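Local coordinates for protein putative xanthine dehydrogenase YAGS fad-binding subunit (Escherichia coli, PDB 5G5G) that probably serves as the molybdenum cofactor-binding subunit of a periplasmic aldehyde oxidase, holding a pterin cytosine dinucleotide and a dioxothiomolybdenum centre, at residues V150-D164 with G329-L341. Numbering follows the deposited sequence.
Sequences VNQPPEDTPDKNVGD and GANRHTGLRLATL
R337 grips the carboxylate of D159 end-on with two nitrogens: NH1 lies 2.8 Å from OD1, whose syn lone pair it meets, and NH2 lies 2.9 Å from OD2. Carboxylate and guanidinium planes lie 7° apart, as fits this two-bond, end-on salt bridge. A bend in the arginine at chi2 (-75°) folds the guanidinium back, and NH1 also donates to its neighbour's carbonyl, L336 O, from above the carbonyl plane. Over one guanidinium face lie Q152 CA and P153 N, so charge pairing and packing together fix the group. Beside it, H333 ND1 donates to N161 OD1 (2.8 Å), the oxygen lying in the ring plane; D159 OD2 approaches the ring edge at CE1 (3.3 Å). With NE2 bonded to E305 on strand 299-310, the ring is held at both nitrogens, which fixes its rotation. On the other sheet face, V162 CB packs alongside R332 CG at 3.9 Å. Four backbone bonds pair K160 with T334 and V162 with R332, flanking the non-hydrogen-bonded pair N161-H333, and beyond them D164 N bonds to N331 OD1 (2.8 Å, in the carbonyl plane). Further along, past the salt bridge, a water donates to Q152 O and accepts from L338 N. Axes 176° apart agree with that antiparallel register: the short strand 160-162 edges a mixed five-stranded sheet within the molybdopterin cofactor-binding domain, with 331-340 as its inner neighbour.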
loop_
_atom_site.group_PDB
_atom_site.type_symbol
_atom_site.label_atom_id
_atom_site.label_comp_id
_atom_site.label_asym_id
_atom_site.label_seq_id
_atom_site.Cartn_x
_atom_site.Cartn_y
_atom_site.Cartn_z
ATOM N N VAL C 150 1.813 19.065 27.231
ATOM C CA VAL C 150 1.364 20.067 26.257
ATOM C C VAL C 150 -0.092 20.411 26.550
ATOM O O VAL C 150 -1.003 19.640 26.246
ATOM C CB VAL C 150 1.520 19.571 24.798
ATOM C CG1 VAL C 150 1.171 20.696 23.828
ATOM C CG2 VAL C 150 2.935 19.086 24.552
ATOM N N ASN C 151 -0.327 21.577 27.121
ATOM C CA ASN C 151 -1.699 21.974 27.439
ATOM C C ASN C 151 -2.073 23.326 26.843
ATOM O O ASN C 151 -3.112 23.860 27.171
ATOM C CB ASN C 151 -1.946 21.914 28.945
ATOM C CG ASN C 151 -0.819 22.521 29.717
ATOM O OD1 ASN C 151 -0.520 23.702 29.569
ATOM N ND2 ASN C 151 -0.134 21.701 30.501
ATOM N N GLN C 152 -1.254 23.860 25.949
ATOM C CA GLN C 152 -1.504 25.141 25.281
ATOM C C GLN C 152 -1.404 24.887 23.790
ATOM O O GLN C 152 -0.618 24.008 23.387
ATOM C CB GLN C 152 -0.396 26.145 25.628
ATOM C CG GLN C 152 -0.088 26.306 27.110
ATOM C CD GLN C 152 -1.184 27.063 27.766
ATOM O OE1 GLN C 152 -1.347 28.246 27.475
ATOM N NE2 GLN C 152 -1.969 26.403 28.642
ATOM N N PRO C 153 -2.131 25.670 22.955
ATOM C CA PRO C 153 -2.029 25.541 21.508
ATOM C C PRO C 153 -0.785 26.173 20.923
ATOM O O PRO C 153 -0.145 26.960 21.580
ATOM C CB PRO C 153 -3.237 26.352 20.999
ATOM C CG PRO C 153 -3.494 27.344 22.038
ATOM C CD PRO C 153 -3.150 26.673 23.327
ATOM N N PRO C 154 -0.475 25.864 19.668
ATOM C CA PRO C 154 0.609 26.636 19.052
ATOM C C PRO C 154 0.246 28.131 18.991
ATOM O O PRO C 154 -0.931 28.474 18.895
ATOM C CB PRO C 154 0.754 25.995 17.658
ATOM C CG PRO C 154 0.087 24.657 17.766
ATOM C CD PRO C 154 -1.037 24.860 18.752
ATOM N N GLU C 155 1.272 28.989 19.084
ATOM C CA GLU C 155 1.145 30.462 19.091
ATOM C C GLU C 155 0.259 31.005 17.969
ATOM O O GLU C 155 -0.615 31.854 18.212
ATOM C CB GLU C 155 2.552 31.075 18.957
ATOM C CG GLU C 155 2.654 32.602 18.830
ATOM C CD GLU C 155 3.934 33.030 18.103
ATOM O OE1 GLU C 155 4.958 32.291 18.168
ATOM O OE2 GLU C 155 3.910 34.109 17.463
ATOM N N ASP C 156 0.492 30.501 16.764
ATOM C CA ASP C 156 -0.263 30.911 15.586
ATOM C C ASP C 156 -1.583 30.160 15.348
ATOM O O ASP C 156 -2.202 30.329 14.294
ATOM C CB ASP C 156 0.624 30.722 14.348
ATOM C CG ASP C 156 1.012 29.268 14.121
ATOM O OD1 ASP C 156 0.760 28.431 15.027
ATOM O OD2 ASP C 156 1.573 28.962 13.045
ATOM N N THR C 157 -1.986 29.286 16.271
ATOM C CA THR C 157 -3.181 28.471 16.080
ATOM C C THR C 157 -4.009 28.437 17.382
ATOM O O THR C 157 -4.097 27.419 18.062
ATOM C CB THR C 157 -2.812 27.055 15.639
ATOM O OG1 THR C 157 -1.821 27.118 14.612
ATOM C CG2 THR C 157 -4.025 26.329 15.143
ATOM N N PRO C 158 -4.618 29.562 17.734
ATOM C CA PRO C 158 -5.293 29.648 19.028
ATOM C C PRO C 158 -6.612 28.851 19.036
ATOM O O PRO C 158 -7.159 28.582 17.983
ATOM C CB PRO C 158 -5.535 31.159 19.182
ATOM C CG PRO C 158 -5.724 31.626 17.793
ATOM C CD PRO C 158 -4.711 30.836 16.996
ATOM N N ASP C 159 -7.038 28.404 20.218
ATOM C CA ASP C 159 -8.253 27.579 20.342
ATOM C C ASP C 159 -9.404 28.412 19.815
ATOM O O ASP C 159 -9.350 29.662 19.885
ATOM C CB ASP C 159 -8.530 27.215 21.809
ATOM C CG ASP C 159 -7.512 26.214 22.393
ATOM O OD1 ASP C 159 -6.641 25.699 21.642
ATOM O OD2 ASP C 159 -7.562 25.954 23.636
ATOM N N LYS C 160 -10.463 27.754 19.395
ATOM C CA LYS C 160 -11.624 28.460 18.913
ATOM C C LYS C 160 -12.775 28.198 19.886
ATOM O O LYS C 160 -13.104 27.063 20.146
ATOM C CB LYS C 160 -11.950 27.993 17.526
ATOM C CG LYS C 160 -13.098 28.735 16.899
ATOM C CD LYS C 160 -13.549 27.957 15.670
ATOM C CE LYS C 160 -14.789 28.550 15.062
ATOM N NZ LYS C 160 -14.447 29.831 14.354
ATOM N N ASN C 161 -13.368 29.264 20.400
ATOM C CA ASN C 161 -14.447 29.170 21.369
ATOM C C ASN C 161 -15.685 29.942 20.936
ATOM O O ASN C 161 -15.570 31.034 20.486
ATOM C CB ASN C 161 -14.000 29.672 22.733
ATOM C CG ASN C 161 -12.906 28.823 23.340
ATOM O OD1 ASN C 161 -13.103 27.694 23.598
ATOM N ND2 ASN C 161 -11.788 29.393 23.562
ATOM N N VAL C 162 -16.835 29.321 21.095
ATOM C CA VAL C 162 -18.098 29.902 20.707
ATOM C C VAL C 162 -19.014 29.636 21.936
ATOM O O VAL C 162 -19.084 28.524 22.452
ATOM C CB VAL C 162 -18.680 29.189 19.464
ATOM C CG1 VAL C 162 -20.056 29.732 19.059
ATOM C CG2 VAL C 162 -17.714 29.240 18.263
ATOM N N GLY C 163 -19.758 30.638 22.343
ATOM C CA GLY C 163 -20.677 30.507 23.479
ATOM C C GLY C 163 -19.977 30.055 24.744
ATOM O O GLY C 163 -18.854 30.449 25.006
ATOM N N ASP C 164 -20.621 29.191 25.521
ATOM C CA ASP C 164 -20.105 28.758 26.806
ATOM C C ASP C 164 -20.119 27.229 26.846
ATOM O O ASP C 164 -21.079 26.638 27.312
ATOM C CB ASP C 164 -20.967 29.353 27.889
ATOM C CG ASP C 164 -20.594 28.894 29.280
ATOM O OD1 ASP C 164 -19.527 28.307 29.520
ATOM O OD2 ASP C 164 -21.438 29.115 30.152
ATOM N N GLY C 329 -24.622 23.344 17.124
ATOM C CA GLY C 329 -24.363 23.449 18.575
ATOM C C GLY C 329 -23.918 24.855 18.892
ATOM O O GLY C 329 -22.930 25.314 18.307
ATOM N N ALA C 330 -24.578 25.501 19.848
ATOM C CA ALA C 330 -24.271 26.907 20.139
ATOM C C ALA C 330 -23.019 27.112 20.989
ATOM O O ALA C 330 -22.484 28.248 21.069
ATOM C CB ALA C 330 -25.478 27.562 20.789
ATOM N N ASN C 331 -22.512 26.046 21.607
ATOM C CA ASN C 331 -21.446 26.185 22.587
ATOM C C ASN C 331 -20.368 25.215 22.243
ATOM O O ASN C 331 -20.594 23.996 22.221
ATOM C CB ASN C 331 -22.002 25.937 23.999
ATOM C CG ASN C 331 -23.173 26.825 24.302
ATOM O OD1 ASN C 331 -22.998 27.997 24.638
ATOM N ND2 ASN C 331 -24.381 26.311 24.128
ATOM N N ARG C 332 -19.225 25.768 21.860
ATOM C CA ARG C 332 -18.198 24.993 21.171
ATOM C C ARG C 332 -16.794 25.367 21.597
ATOM O O ARG C 332 -16.488 26.528 21.891
ATOM C CB ARG C 332 -18.290 25.231 19.635
ATOM C CG ARG C 332 -19.711 25.413 19.107
ATOM C CD ARG C 332 -19.735 25.669 17.601
ATOM N NE ARG C 332 -19.384 24.512 16.787
ATOM C CZ ARG C 332 -20.220 23.640 16.216
ATOM N NH1 ARG C 332 -21.507 23.769 16.356
ATOM N NH2 ARG C 332 -19.743 22.667 15.458
ATOM N N HIS C 333 -15.936 24.372 21.625
ATOM C CA HIS C 333 -14.520 24.597 21.863
ATOM C C HIS C 333 -13.709 23.618 21.011
ATOM O O HIS C 333 -13.995 22.398 20.974
ATOM C CB HIS C 333 -14.207 24.498 23.354
ATOM C CG HIS C 333 -12.770 24.233 23.654
ATOM N ND1 HIS C 333 -11.842 25.239 23.754
ATOM C CD2 HIS C 333 -12.094 23.077 23.851
ATOM C CE1 HIS C 333 -10.647 24.725 24.003
ATOM N NE2 HIS C 333 -10.761 23.408 24.033
ATOM N N THR C 334 -12.709 24.140 20.297
ATOM C CA THR C 334 -11.800 23.270 19.577
ATOM C C THR C 334 -10.400 23.743 19.804
ATOM O O THR C 334 -10.151 24.926 19.990
ATOM C CB THR C 334 -12.086 23.205 18.052
ATOM O OG1 THR C 334 -12.338 24.512 17.547
ATOM C CG2 THR C 334 -13.285 22.423 17.731
ATOM N N GLY C 335 -9.464 22.804 19.834
ATOM C CA GLY C 335 -8.089 23.142 20.063
ATOM C C GLY C 335 -7.124 22.080 19.647
ATOM O O GLY C 335 -7.399 20.885 19.793
ATOM N N LEU C 336 -5.975 22.519 19.130
ATOM C CA LEU C 336 -4.865 21.624 18.813
ATOM C C LEU C 336 -3.764 21.741 19.840
ATOM O O LEU C 336 -3.503 22.828 20.387
ATOM C CB LEU C 336 -4.279 21.899 17.404
ATOM C CG LEU C 336 -5.206 21.683 16.220
ATOM C CD1 LEU C 336 -4.496 22.105 14.929
ATOM C CD2 LEU C 336 -5.689 20.235 16.177
ATOM N N ARG C 337 -3.081 20.622 20.071
ATOM C CA ARG C 337 -1.929 20.570 20.963
ATOM C C ARG C 337 -0.813 19.839 20.217
ATOM O O ARG C 337 -1.016 18.710 19.751
ATOM C CB ARG C 337 -2.309 19.866 22.238
ATOM C CG ARG C 337 -3.553 20.476 22.974
ATOM C CD ARG C 337 -3.186 21.717 23.639
ATOM N NE ARG C 337 -4.369 22.275 24.346
ATOM C CZ ARG C 337 -5.275 23.105 23.822
ATOM N NH1 ARG C 337 -5.138 23.561 22.589
ATOM N NH2 ARG C 337 -6.261 23.584 24.608
ATOM N N LEU C 338 0.349 20.482 20.121
ATOM C CA LEU C 338 1.437 19.960 19.305
ATOM C C LEU C 338 2.642 19.609 20.181
ATOM O O LEU C 338 3.291 20.509 20.731
ATOM C CB LEU C 338 1.802 21.010 18.232
ATOM C CG LEU C 338 2.905 20.553 17.273
ATOM C CD1 LEU C 338 2.598 19.280 16.531
ATOM C CD2 LEU C 338 3.165 21.715 16.338
ATOM N N ALA C 339 2.933 18.322 20.313
ATOM C CA ALA C 339 4.136 17.868 21.023
ATOM C C ALA C 339 5.313 17.868 20.073
ATOM O O ALA C 339 5.144 17.819 18.847
ATOM C CB ALA C 339 3.938 16.466 21.573
ATOM N N THR C 340 6.501 17.841 20.674
ATOM C CA THR C 340 7.728 17.600 19.922
ATOM C C THR C 340 8.110 16.126 19.998
ATOM O O THR C 340 8.331 15.604 21.080
ATOM C CB THR C 340 8.839 18.510 20.438
ATOM O OG1 THR C 340 8.404 19.841 20.185
ATOM C CG2 THR C 340 10.144 18.268 19.670
ATOM N N LEU C 341 8.207 15.485 18.837
ATOM C CA LEU C 341 8.625 14.083 18.767
ATOM C C LEU C 341 9.739 13.983 17.752
ATOM O O LEU C 341 9.633 14.600 16.706
ATOM C CB LEU C 341 7.492 13.130 18.365
ATOM C CG LEU C 341 6.225 13.021 19.269
ATOM C CD1 LEU C 341 5.179 12.125 18.632
ATOM C CD2 LEU C 341 6.627 12.502 20.650
HETATM O O HOH W 1 0.598 23.193 21.159
HETATM O O HOH W 2 -5.900 25.422 18.977
HETATM O O HOH W 3 -14.875 25.728 18.243
#